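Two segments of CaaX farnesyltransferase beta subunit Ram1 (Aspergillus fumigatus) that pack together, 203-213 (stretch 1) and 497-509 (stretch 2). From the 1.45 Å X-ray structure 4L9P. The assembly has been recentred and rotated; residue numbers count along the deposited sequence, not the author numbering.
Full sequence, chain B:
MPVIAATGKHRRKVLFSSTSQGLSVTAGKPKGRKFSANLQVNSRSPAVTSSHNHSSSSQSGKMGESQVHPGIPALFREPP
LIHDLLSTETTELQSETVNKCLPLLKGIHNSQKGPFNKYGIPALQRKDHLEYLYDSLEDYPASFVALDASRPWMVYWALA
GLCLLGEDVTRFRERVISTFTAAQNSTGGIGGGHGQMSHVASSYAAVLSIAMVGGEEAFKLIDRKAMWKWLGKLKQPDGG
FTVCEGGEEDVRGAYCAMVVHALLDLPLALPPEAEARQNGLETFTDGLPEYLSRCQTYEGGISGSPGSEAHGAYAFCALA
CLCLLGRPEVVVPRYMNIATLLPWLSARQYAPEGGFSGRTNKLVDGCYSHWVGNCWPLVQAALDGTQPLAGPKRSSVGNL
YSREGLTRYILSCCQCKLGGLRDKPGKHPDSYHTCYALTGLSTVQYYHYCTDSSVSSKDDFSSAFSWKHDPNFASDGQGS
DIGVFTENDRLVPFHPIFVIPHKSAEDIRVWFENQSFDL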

ATOM      1  N   SER B 203     -10.056  -9.945   8.781  1.00  6.47           N
ATOM      2  CA  SER B 203     -10.103  -9.742  10.222  1.00  6.59           C
ATOM      3  C   SER B 203      -9.905  -8.273  10.578  1.00  6.07           C
ATOM      4  O   SER B 203     -10.614  -7.759  11.464  1.00  7.20           O
ATOM      5  CB  SER B 203      -8.990 -10.612  10.839  1.00  5.63           C
ATOM      6  OG  SER B 203      -9.318 -11.998  10.758  1.00  7.03           O
ATOM      7  N   TYR B 204      -8.994  -7.595   9.881  1.00  4.92           N
ATOM      8  CA  TYR B 204      -8.813  -6.157  10.073  1.00  4.77           C
ATOM      9  C   TYR B 204     -10.110  -5.411   9.739  1.00  5.41           C
ATOM     10  O   TYR B 204     -10.597  -4.576  10.508  1.00  5.68           O
ATOM     11  CB  TYR B 204      -7.656  -5.767   9.159  1.00  5.02           C
ATOM     12  CG  TYR B 204      -7.442  -4.283   8.932  1.00  4.40           C
ATOM     13  CD1 TYR B 204      -6.547  -3.547   9.711  1.00  3.96           C
ATOM     14  CD2 TYR B 204      -8.065  -3.611   7.874  1.00  4.80           C
ATOM     15  CE1 TYR B 204      -6.269  -2.204   9.453  1.00  4.54           C
ATOM     16  CE2 TYR B 204      -7.778  -2.294   7.573  1.00  5.15           C
ATOM     17  CZ  TYR B 204      -6.880  -1.594   8.375  1.00  4.36           C
ATOM     18  OH  TYR B 204      -6.637  -0.281   8.042  1.00  5.70           O
ATOM     19  N   ALA B 205     -10.687  -5.689   8.585  1.00  6.27           N
ATOM     20  CA  ALA B 205     -11.937  -5.008   8.197  1.00  6.01           C
ATOM     21  C   ALA B 205     -13.044  -5.255   9.193  1.00  5.95           C
ATOM     22  O   ALA B 205     -13.809  -4.332   9.540  1.00  6.17           O
ATOM     23  CB  ALA B 205     -12.389  -5.498   6.803  1.00  6.68           C
ATOM     24  N   ALA B 206     -13.156  -6.496   9.674  1.00  6.54           N
ATOM     25  CA  ALA B 206     -14.186  -6.772  10.627  1.00  7.75           C
ATOM     26  C   ALA B 206     -13.955  -6.068  11.967  1.00  7.40           C
ATOM     27  O   ALA B 206     -14.902  -5.553  12.566  1.00  8.84           O
ATOM     28  CB  ALA B 206     -14.319  -8.312  10.829  1.00  8.79           C
ATOM     29  N   VAL B 207     -12.724  -6.126  12.482  1.00  6.46           N
ATOM     30  CA  VAL B 207     -12.447  -5.432  13.743  1.00  6.92           C
ATOM     31  C   VAL B 207     -12.681  -3.947  13.659  1.00  6.77           C
ATOM     32  O   VAL B 207     -13.227  -3.345  14.598  1.00  7.33           O
ATOM     33  CB  VAL B 207     -11.000  -5.753  14.219  1.00  7.86           C
ATOM     34  CG1 VAL B 207     -10.575  -4.873  15.419  1.00  9.23           C
ATOM     35  CG2 VAL B 207     -10.915  -7.227  14.616  1.00  8.90           C
ATOM     36  N   LEU B 208     -12.280  -3.325  12.561  1.00  6.38           N
ATOM     37  CA  LEU B 208     -12.501  -1.882  12.412  1.00  6.70           C
ATOM     38  C   LEU B 208     -14.001  -1.590  12.295  1.00  6.71           C
ATOM     39  O   LEU B 208     -14.488  -0.561  12.824  1.00  7.48           O
ATOM     40  CB  LEU B 208     -11.785  -1.371  11.146  1.00  7.09           C
ATOM     41  CG  LEU B 208     -10.256  -1.307  11.273  1.00  7.35           C
ATOM     42  CD1 LEU B 208      -9.656  -0.577  10.087  1.00  6.60           C
ATOM     43  CD2 LEU B 208      -9.710  -0.756  12.575  1.00  8.42           C
ATOM     44  N   SER B 209     -14.735  -2.478  11.612  1.00  6.96           N
ATOM     45  CA  SER B 209     -16.197  -2.295  11.542  1.00  6.97           C
ATOM     46  C   SER B 209     -16.843  -2.380  12.910  1.00  7.26           C
ATOM     47  O   SER B 209     -17.749  -1.605  13.254  1.00  9.19           O
ATOM     48  CB  SER B 209     -16.821  -3.340  10.608  1.00  7.54           C
ATOM     49  OG  SER B 209     -16.374  -3.184   9.247  1.00  8.07           O
ATOM     50  N   ILE B 210     -16.441  -3.395  13.689  1.00  7.33           N
ATOM     51  CA  ILE B 210     -16.946  -3.554  15.040  1.00  8.87           C
ATOM     52  C   ILE B 210     -16.598  -2.346  15.889  1.00  9.64           C
ATOM     53  O   ILE B 210     -17.445  -1.893  16.683  1.00  9.69           O
ATOM     54  CB  ILE B 210     -16.369  -4.890  15.616  1.00  9.65           C
ATOM     55  CG1 ILE B 210     -17.115  -6.064  14.963  1.00  9.73           C
ATOM     56  CG2 ILE B 210     -16.467  -4.927  17.145  1.00 10.50           C
ATOM     57  CD1 ILE B 210     -16.417  -7.409  15.197  1.00 10.71           C
ATOM     58  N   ALA B 211     -15.378  -1.814  15.728  1.00  9.10           N
ATOM     59  CA  ALA B 211     -14.990  -0.630  16.479  1.00  8.01           C
ATOM     60  C   ALA B 211     -15.900   0.550  16.135  1.00  8.49           C
ATOM     61  O   ALA B 211     -16.305   1.326  17.007  1.00  9.48           O
ATOM     62  CB  ALA B 211     -13.506  -0.271  16.223  1.00  7.98           C
ATOM     63  N   MET B 212     -16.210   0.708  14.860  1.00  8.49           N
ATOM     64  CA  MET B 212     -17.021   1.879  14.446  1.00  8.25           C
ATOM     65  C   MET B 212     -18.446   1.760  14.986  1.00  9.71           C
ATOM     66  O   MET B 212     -19.008   2.751  15.486  1.00 11.09           O
ATOM     67  CB  MET B 212     -17.038   2.080  12.897  1.00  8.37           C
ATOM     68  CG  MET B 212     -15.785   2.684  12.419  1.00  9.01           C
ATOM     69  SD  MET B 212     -15.801   3.031  10.641  1.00  8.97           S
ATOM     70  CE  MET B 212     -15.431   1.345   9.999  1.00  8.99           C
ATOM     71  N   VAL B 213     -19.060   0.581  14.940  1.00  9.83           N
ATOM     72  CA  VAL B 213     -20.431   0.500  15.467  1.00 11.28           C
ATOM     73  C   VAL B 213     -20.455   0.491  16.971  1.00 12.29           C
ATOM     74  O   VAL B 213     -21.429   0.974  17.589  1.00 13.85           O
ATOM     75  CB  VAL B 213     -21.278  -0.703  14.851  1.00 11.49           C
ATOM     76  CG1 VAL B 213     -21.360  -0.616  13.321  1.00 11.86           C
ATOM     77  CG2 VAL B 213     -20.738  -2.093  15.276  1.00 11.50           C
ATOM     78  N   ILE B 497      -3.207   5.756  12.053  1.00  6.24           N
ATOM     79  CA  ILE B 497      -2.770   4.350  12.021  1.00  5.57           C
ATOM     80  C   ILE B 497      -3.975   3.403  11.873  1.00  4.76           C
ATOM     81  O   ILE B 497      -3.909   2.465  11.089  1.00  5.90           O
ATOM     82  CB  ILE B 497      -2.083   3.968  13.352  1.00  6.36           C
ATOM     83  CG1 ILE B 497      -0.835   4.806  13.532  1.00  7.12           C
ATOM     84  CG2 ILE B 497      -1.743   2.488  13.389  1.00  7.17           C
ATOM     85  CD1 ILE B 497      -0.142   4.572  14.900  1.00  9.31           C
ATOM     86  N   PHE B 498      -5.077   3.649  12.607  1.00  4.38           N
ATOM     87  CA  PHE B 498      -6.183   2.660  12.668  1.00  4.53           C
ATOM     88  C   PHE B 498      -7.230   2.921  11.611  1.00  5.03           C
ATOM     89  O   PHE B 498      -8.071   2.046  11.338  1.00  6.47           O
ATOM     90  CB  PHE B 498      -6.840   2.642  14.050  1.00  5.60           C
ATOM     91  CG  PHE B 498      -5.860   2.197  15.138  1.00  5.74           C
ATOM     92  CD1 PHE B 498      -5.272   0.931  15.059  1.00  6.22           C
ATOM     93  CD2 PHE B 498      -5.459   3.083  16.183  1.00  6.56           C
ATOM     94  CE1 PHE B 498      -4.369   0.500  16.010  1.00  6.00           C
ATOM     95  CE2 PHE B 498      -4.537   2.653  17.166  1.00  6.87           C
ATOM     96  CZ  PHE B 498      -3.988   1.338  17.093  1.00  7.65           C
ATOM     97  N   VAL B 499      -7.253   4.129  11.019  1.00  5.27           N
ATOM     98  CA  VAL B 499      -8.187   4.386   9.894  1.00  4.22           C
ATOM     99  C   VAL B 499      -9.662   4.197  10.270  1.00  5.21           C
ATOM    100  O   VAL B 499     -10.478   3.664   9.520  1.00  6.13           O
ATOM    101  CB  VAL B 499      -7.791   3.640   8.566  1.00  4.71           C
ATOM    102  CG1 VAL B 499      -8.289   4.492   7.378  1.00  6.43           C
ATOM    103  CG2 VAL B 499      -6.283   3.469   8.445  1.00  5.17           C
ATOM    104  N   ILE B 500      -9.982   4.699  11.469  1.00  5.96           N
ATOM    105  CA  ILE B 500     -11.318   4.822  12.034  1.00  6.05           C
ATOM    106  C   ILE B 500     -11.275   6.032  12.953  1.00  6.59           C
ATOM    107  O   ILE B 500     -10.204   6.542  13.275  1.00  6.72           O
ATOM    108  CB  ILE B 500     -11.703   3.534  12.877  1.00  7.16           C
ATOM    109  CG1 ILE B 500     -10.598   3.146  13.878  1.00  6.94           C
ATOM    110  CG2 ILE B 500     -12.073   2.355  11.940  1.00  8.16           C
ATOM    111  CD1 ILE B 500     -11.058   2.005  14.840  1.00  7.21           C
ATOM    112  N   PRO B 501     -12.434   6.511  13.411  1.00  7.50           N
ATOM    113  CA  PRO B 501     -12.381   7.663  14.322  1.00  7.74           C
ATOM    114  C   PRO B 501     -11.569   7.344  15.588  1.00  7.76           C
ATOM    115  O   PRO B 501     -11.589   6.202  16.106  1.00  8.74           O
ATOM    116  CB  PRO B 501     -13.852   7.880  14.679  1.00  8.64           C
ATOM    117  CG  PRO B 501     -14.610   7.324  13.474  1.00  8.22           C
ATOM    118  CD  PRO B 501     -13.801   6.125  13.022  1.00  7.69           C
ATOM    119  N   HIS B 502     -10.851   8.342  16.108  1.00  8.67           N
ATOM    120  CA  HIS B 502     -10.082   8.120  17.330  1.00  9.59           C
ATOM    121  C   HIS B 502     -10.878   7.531  18.476  1.00 10.56           C
ATOM    122  O   HIS B 502     -10.383   6.622  19.164  1.00 10.16           O
ATOM    123  CB  HIS B 502      -9.454   9.433  17.828  1.00  9.55           C
ATOM    124  CG  HIS B 502      -8.489  10.041  16.874  1.00  9.44           C
ATOM    125  ND1 HIS B 502      -8.857  10.494  15.614  1.00 10.21           N
ATOM    126  CD2 HIS B 502      -7.156  10.286  17.005  1.00  9.07           C
ATOM    127  CE1 HIS B 502      -7.780  10.965  15.007  1.00  8.51           C
ATOM    128  NE2 HIS B 502      -6.743  10.872  15.836  1.00  8.56           N
ATOM    129  N   LYS B 503     -12.090   8.045  18.706  1.00 10.21           N
ATOM    130  CA  LYS B 503     -12.890   7.529  19.800  1.00 11.93           C
ATOM    131  C   LYS B 503     -13.243   6.047  19.588  1.00 11.68           C
ATOM    132  O   LYS B 503     -13.328   5.257  20.548  1.00 11.55           O
ATOM    133  CB  LYS B 503     -14.177   8.364  19.892  1.00 15.42           C
ATOM    134  CG  LYS B 503     -15.089   7.871  21.071  1.00 20.87           C
ATOM    135  CD  LYS B 503     -16.452   8.639  21.118  1.00 23.80           C
ATOM    136  CE  LYS B 503     -17.356   8.158  22.315  1.00 24.85           C
ATOM    137  NZ  LYS B 503     -18.534   9.119  22.311  1.00 28.08           N
ATOM    138  N   SER B 504     -13.483   5.652  18.337  1.00 10.80           N
ATOM    139  CA  SER B 504     -13.813   4.256  18.109  1.00  9.81           C
ATOM    140  C   SER B 504     -12.594   3.374  18.452  1.00  8.12           C
ATOM    141  O   SER B 504     -12.739   2.269  19.043  1.00  8.81           O
ATOM    142  CB  SER B 504     -14.142   4.046  16.617  1.00 11.31           C
ATOM    143  OG  SER B 504     -15.200   4.908  16.205  1.00 13.12           O
ATOM    144  N   ALA B 505     -11.396   3.821  18.055  1.00  7.51           N
ATOM    145  CA  ALA B 505     -10.171   3.021  18.331  1.00  8.61           C
ATOM    146  C   ALA B 505      -9.917   2.997  19.832  1.00 10.21           C
ATOM    147  O   ALA B 505      -9.535   1.941  20.413  1.00  9.94           O
ATOM    148  CB  ALA B 505      -8.933   3.626  17.623  1.00 10.26           C
ATOM    149  N   GLU B 506     -10.122   4.145  20.478  1.00 10.34           N
ATOM    150  CA  GLU B 506      -9.921   4.230  21.912  1.00 12.84           C
ATOM    151  C   GLU B 506     -10.890   3.311  22.643  1.00 12.35           C
ATOM    152  O   GLU B 506     -10.491   2.563  23.553  1.00 12.36           O
ATOM    153  CB  GLU B 506     -10.135   5.708  22.430  1.00 16.49           C
ATOM    154  CG  GLU B 506     -10.354   5.807  23.982  1.00 21.30           C
ATOM    155  CD  GLU B 506     -10.748   7.218  24.552  1.00 25.41           C
ATOM    156  OE1 GLU B 506     -10.873   8.228  23.844  1.00 25.52           O
ATOM    157  OE2 GLU B 506     -10.935   7.301  25.780  1.00 28.72           O
ATOM    158  N   ASP B 507     -12.171   3.389  22.288  1.00 11.79           N
ATOM    159  CA  ASP B 507     -13.181   2.672  23.045  1.00 11.91           C
ATOM    160  C   ASP B 507     -12.969   1.157  22.965  1.00 11.36           C
ATOM    161  O   ASP B 507     -13.122   0.439  23.972  1.00 12.64           O
ATOM    162  CB  ASP B 507     -14.585   2.978  22.534  1.00 12.87           C
ATOM    163  CG  ASP B 507     -15.119   4.331  22.992  1.00 15.35           C
ATOM    164  OD1 ASP B 507     -14.498   4.975  23.869  1.00 17.60           O
ATOM    165  OD2 ASP B 507     -16.156   4.723  22.414  1.00 16.62           O
ATOM    166  N   ILE B 508     -12.629   0.630  21.780  1.00 10.19           N
ATOM    167  CA  ILE B 508     -12.443  -0.794  21.688  1.00  9.63           C
ATOM    168  C   ILE B 508     -11.199  -1.237  22.442  1.00  9.64           C
ATOM    169  O   ILE B 508     -11.247  -2.244  23.150  1.00 10.01           O
ATOM    170  CB  ILE B 508     -12.468  -1.273  20.219  1.00  9.36           C
ATOM    171  CG1 ILE B 508     -12.608  -2.820  20.175  1.00 10.43           C
ATOM    172  CG2 ILE B 508     -11.217  -0.788  19.446  1.00  9.74           C
ATOM    173  CD1 ILE B 508     -12.886  -3.360  18.731  1.00 10.81           C
ATOM    174  N   ARG B 509     -10.110  -0.503  22.304  1.00  9.60           N
ATOM    175  CA  ARG B 509      -8.866  -0.873  23.011  1.00  9.98           C
ATOM    176  C   ARG B 509      -9.092  -0.859  24.533  1.00 11.10           C
ATOM    177  O   ARG B 509      -8.668  -1.790  25.234  1.00 11.64           O
ATOM    178  CB  ARG B 509      -7.743   0.130  22.656  1.00 10.34           C
ATOM    179  CG  ARG B 509      -6.482   0.009  23.506  1.00 10.85           C
ATOM    180  CD  ARG B 509      -5.736  -1.318  23.315  1.00 10.92           C
ATOM    181  NE  ARG B 509      -4.582  -1.319  24.183  1.00 13.86           N
ATOM    182  CZ  ARG B 509      -3.456  -1.998  23.990  1.00 16.74           C
ATOM    183  NH1 ARG B 509      -3.281  -2.761  22.907  1.00 17.30           N
ATOM    184  NH2 ARG B 509      -2.467  -1.886  24.907  1.00 20.19           N
TER
HETATM  185  O   HOH W   1     -15.406   1.427  19.540  1.00 12.27           O
HETATM  186  O   HOH W   2     -17.644   4.378  17.271  1.00 24.61           O

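What lies at the apolar centre? A211 points its CB toward stretch 2 and touches two isoleucines: the methyl is 3.6 Å from I500 CD1 and 4.0 Å from I508 CG2. These are van der Waals contacts, and at this small side chain the backbones are close, with A211 CA 5.3 Å from S504 CA.

How do the neighbours extend this centre? I500 also meets L208 (CD1 of I500 to CD2 of L208, 3.8 Å) and M212 (CG2 of I500 to CG of M212, 3.8 Å). I508 CD1 reaches V207 CG1 at 4.3 Å and I210 CG2 at 4.2 Å, so I508 CD1 touches two residues three apart on the first helix.

How do the backbones cross? Helix 203-213 and helix 502-509 run nearly perpendicular, at 99°, with their axes 8.3 Å apart at closest approach. The loop before the second helix continues the contact: L208 CD1 packs 3.3 Å from F498 O.

What joins the polar edge? No direct hydrogen bond links the stretches; water does the bridging. Water 1 donates to A211 O (2.7 Å) and S504 O (2.8 Å). Water 2 donates to M212 O (2.8 Å) and hydrogen-bonds S504 OG (2.7 Å), tying the end of the first helix to the start of the second.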